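PDB 6FTH: extracellular solute-binding protein, family 1 from Bifidobacterium longum subsp. infantis, which probably binds human milk oligosaccharides outside the cell and delivers them to an ABC transporter for uptake. Local coordinates for residues Thr171-Leu176 and Leu217-Ile222. Residues are numbered along the deposited sequence; the frame is centred on the assembly and turned at random.
Sequences TTWDEL and LNSTGI
Trp-173 reaches from the first turn of helix 173-185 to Ser-219 in a helix-like turn of the loop between strands 197-199 and 235-238, joining two parts of one lobe of this periplasmic-binding-protein-like fold. The tight part is buried: the NE1 of Trp-173 donates to Ser-219 OG at 3.1 Å with an N-H...O angle of 155°, the hydroxyl lying 18° off the ring plane. Serine suits this place because its small hydroxyl can accept the indole N-H and also hydrogen-bond the carbonyl of Pro-317, while its CB packs 3.7 Å from Trp-173 CE2. With CG anti to the carbonyl carbon (chi1 -77°), the indole extends toward the loop, where tryptophan combines breadth with a polar edge; Tyr-257 stacks on the ring. A phenylalanine here would probably leave Ser-219 OG without its indole donor and open a gap beside Thr-220. The contact is looser at that partly exposed threonine, whose CG2 merely approaches CZ2 of Trp-173 obliquely, at 4.1 Å. On the more open flank of the helix start, Thr-172 is the N-cap, its OG1 accepting from Glu-175 N, and the Glu-175 carboxylate turns back so that OE1 accepts hydrogen bonds from both N and OG1 of Thr-171. Across the contact, the loop turn is pinned by its own threonine: Thr-220 OG1 donates in the carbonyl plane to a lone pair of Leu-217 O, 2.7 Å away.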
ATOM      1  N   THR A 171     -15.759  16.662 -13.253  1.00 12.36           N
ATOM      2  CA  THR A 171     -14.345  16.969 -13.473  1.00 14.26           C
ATOM      3  C   THR A 171     -13.834  18.152 -12.660  1.00 14.91           C
ATOM      4  O   THR A 171     -12.659  18.492 -12.791  1.00 13.25           O
ATOM      5  CB  THR A 171     -14.038  17.232 -14.944  1.00 15.09           C
ATOM      6  OG1 THR A 171     -14.627  18.473 -15.357  1.00 16.67           O
ATOM      7  CG2 THR A 171     -14.523  16.079 -15.820  1.00 15.38           C
ATOM      8  N   THR A 172     -14.676  18.769 -11.827  1.00 12.87           N
ATOM      9  CA  THR A 172     -14.261  19.821 -10.908  1.00 13.89           C
ATOM     10  C   THR A 172     -14.957  19.581  -9.568  1.00 14.43           C
ATOM     11  O   THR A 172     -15.956  18.855  -9.484  1.00 14.05           O
ATOM     12  CB  THR A 172     -14.697  21.220 -11.396  1.00 14.27           C
ATOM     13  OG1 THR A 172     -16.134  21.285 -11.348  1.00 16.45           O
ATOM     14  CG2 THR A 172     -14.205  21.520 -12.806  1.00 15.43           C
ATOM     15  N   TRP A 173     -14.437  20.200  -8.498  1.00 12.44           N
ATOM     16  CA  TRP A 173     -15.108  20.119  -7.200  1.00 13.25           C
ATOM     17  C   TRP A 173     -16.557  20.610  -7.262  1.00 11.62           C
ATOM     18  O   TRP A 173     -17.436  20.037  -6.599  1.00 13.79           O
ATOM     19  CB  TRP A 173     -14.340  20.885  -6.126  1.00 11.75           C
ATOM     20  CG  TRP A 173     -13.119  20.165  -5.599  1.00 14.31           C
ATOM     21  CD1 TRP A 173     -12.626  18.953  -5.995  1.00 14.74           C
ATOM     22  CD2 TRP A 173     -12.248  20.633  -4.565  1.00 12.45           C
ATOM     23  NE1 TRP A 173     -11.487  18.644  -5.281  1.00 14.41           N
ATOM     24  CE2 TRP A 173     -11.248  19.650  -4.382  1.00 11.72           C
ATOM     25  CE3 TRP A 173     -12.223  21.778  -3.775  1.00 13.93           C
ATOM     26  CZ2 TRP A 173     -10.219  19.796  -3.443  1.00 12.95           C
ATOM     27  CZ3 TRP A 173     -11.216  21.915  -2.837  1.00 14.90           C
ATOM     28  CH2 TRP A 173     -10.223  20.943  -2.690  1.00 14.29           C
ATOM     29  N   ASP A 174     -16.833  21.661  -8.042  1.00 14.75           N
ATOM     30  CA  ASP A 174     -18.221  22.145  -8.148  1.00 15.22           C
ATOM     31  C   ASP A 174     -19.118  21.111  -8.820  1.00 15.25           C
ATOM     32  O   ASP A 174     -20.256  20.886  -8.387  1.00 15.20           O
ATOM     33  CB  ASP A 174     -18.278  23.444  -8.946  1.00 16.68           C
ATOM     34  CG  ASP A 174     -17.883  24.680  -8.131  1.00 24.50           C
ATOM     35  OD1 ASP A 174     -17.670  24.576  -6.906  1.00 26.66           O
ATOM     36  OD2 ASP A 174     -17.803  25.771  -8.743  1.00 31.81           O
ATOM     37  N   GLU A 175     -18.641  20.508  -9.916  1.00 13.91           N
ATOM     38  CA  GLU A 175     -19.411  19.467 -10.594  1.00 13.85           C
ATOM     39  C   GLU A 175     -19.608  18.266  -9.684  1.00 15.01           C
ATOM     40  O   GLU A 175     -20.687  17.653  -9.675  1.00 15.40           O
ATOM     41  CB  GLU A 175     -18.697  19.042 -11.882  1.00 15.42           C
ATOM     42  CG  GLU A 175     -18.797  20.073 -12.993  1.00 14.76           C
ATOM     43  CD  GLU A 175     -17.998  19.722 -14.233  1.00 21.60           C
ATOM     44  OE1 GLU A 175     -17.406  18.624 -14.295  1.00 19.17           O
ATOM     45  OE2 GLU A 175     -17.986  20.547 -15.168  1.00 23.50           O
ATOM     46  N   LEU A 176     -18.589  17.924  -8.879  1.00 14.06           N
ATOM     47  CA  LEU A 176     -18.757  16.823  -7.937  1.00 11.74           C
ATOM     48  C   LEU A 176     -19.837  17.136  -6.905  1.00 13.03           C
ATOM     49  O   LEU A 176     -20.676  16.276  -6.597  1.00 14.94           O
ATOM     50  CB  LEU A 176     -17.432  16.457  -7.273  1.00 12.99           C
ATOM     51  CG  LEU A 176     -17.484  15.410  -6.168  1.00 11.51           C
ATOM     52  CD1 LEU A 176     -18.007  14.071  -6.672  1.00 15.74           C
ATOM     53  CD2 LEU A 176     -16.091  15.273  -5.558  1.00 12.87           C
ATOM     54  N   LEU A 217      -6.251  15.673  -2.043  1.00 11.78           N
ATOM     55  CA  LEU A 217      -5.093  16.540  -2.267  1.00 11.08           C
ATOM     56  C   LEU A 217      -4.627  16.476  -3.711  1.00 11.12           C
ATOM     57  O   LEU A 217      -4.113  17.465  -4.246  1.00 10.82           O
ATOM     58  CB  LEU A 217      -3.933  16.145  -1.353  1.00  9.89           C
ATOM     59  CG  LEU A 217      -4.061  16.586   0.103  1.00 12.41           C
ATOM     60  CD1 LEU A 217      -3.131  15.807   1.024  1.00 14.87           C
ATOM     61  CD2 LEU A 217      -3.785  18.090   0.203  1.00 12.97           C
ATOM     62  N   ASN A 218      -4.835  15.340  -4.382  1.00 10.02           N
ATOM     63  CA  ASN A 218      -4.433  15.237  -5.784  1.00  8.62           C
ATOM     64  C   ASN A 218      -5.196  16.232  -6.663  1.00 10.13           C
ATOM     65  O   ASN A 218      -4.658  16.707  -7.682  1.00  9.44           O
ATOM     66  CB  ASN A 218      -4.650  13.798  -6.261  1.00  9.54           C
ATOM     67  CG  ASN A 218      -3.670  12.824  -5.618  1.00  9.65           C
ATOM     68  OD1 ASN A 218      -2.450  12.844  -5.888  1.00  9.41           O
ATOM     69  ND2 ASN A 218      -4.188  11.962  -4.749  1.00 10.82           N
ATOM     70  N   SER A 219      -6.431  16.563  -6.276  1.00  9.98           N
ATOM     71  CA  SER A 219      -7.229  17.577  -6.967  1.00 11.55           C
ATOM     72  C   SER A 219      -6.527  18.912  -6.994  1.00 11.56           C
ATOM     73  O   SER A 219      -6.796  19.724  -7.888  1.00 12.82           O
ATOM     74  CB  SER A 219      -8.558  17.822  -6.244  1.00 10.78           C
ATOM     75  OG  SER A 219      -9.342  16.658  -6.219  1.00 14.84           O
ATOM     76  N   THR A 220      -5.697  19.181  -5.993  1.00 10.38           N
ATOM     77  CA  THR A 220      -5.056  20.483  -5.828  1.00 10.04           C
ATOM     78  C   THR A 220      -3.695  20.555  -6.482  1.00 13.68           C
ATOM     79  O   THR A 220      -3.077  21.635  -6.465  1.00 13.31           O
ATOM     80  CB  THR A 220      -4.906  20.843  -4.339  1.00 11.17           C
ATOM     81  OG1 THR A 220      -3.846  20.089  -3.727  1.00 12.45           O
ATOM     82  CG2 THR A 220      -6.191  20.614  -3.573  1.00 13.50           C
ATOM     83  N   GLY A 221      -3.215  19.462  -7.052  1.00 11.83           N
ATOM     84  CA  GLY A 221      -1.914  19.427  -7.674  1.00 11.73           C
ATOM     85  C   GLY A 221      -0.797  18.914  -6.796  1.00 11.75           C
ATOM     86  O   GLY A 221       0.369  19.014  -7.195  1.00 15.77           O
ATOM     87  N   ILE A 222      -1.110  18.371  -5.617  1.00 10.69           N
ATOM     88  CA  ILE A 222      -0.137  17.718  -4.734  1.00 11.64           C
ATOM     89  C   ILE A 222      -0.269  16.214  -4.919  1.00 10.73           C
ATOM     90  O   ILE A 222      -1.349  15.647  -4.707  1.00 11.87           O
ATOM     91  CB  ILE A 222      -0.333  18.128  -3.266  1.00 12.62           C
ATOM     92  CG1 ILE A 222       0.056  19.603  -3.071  1.00 12.86           C
ATOM     93  CG2 ILE A 222       0.493  17.228  -2.319  1.00 12.07           C
ATOM     94  CD1 ILE A 222      -0.264  20.150  -1.680  1.00 13.92           C
TER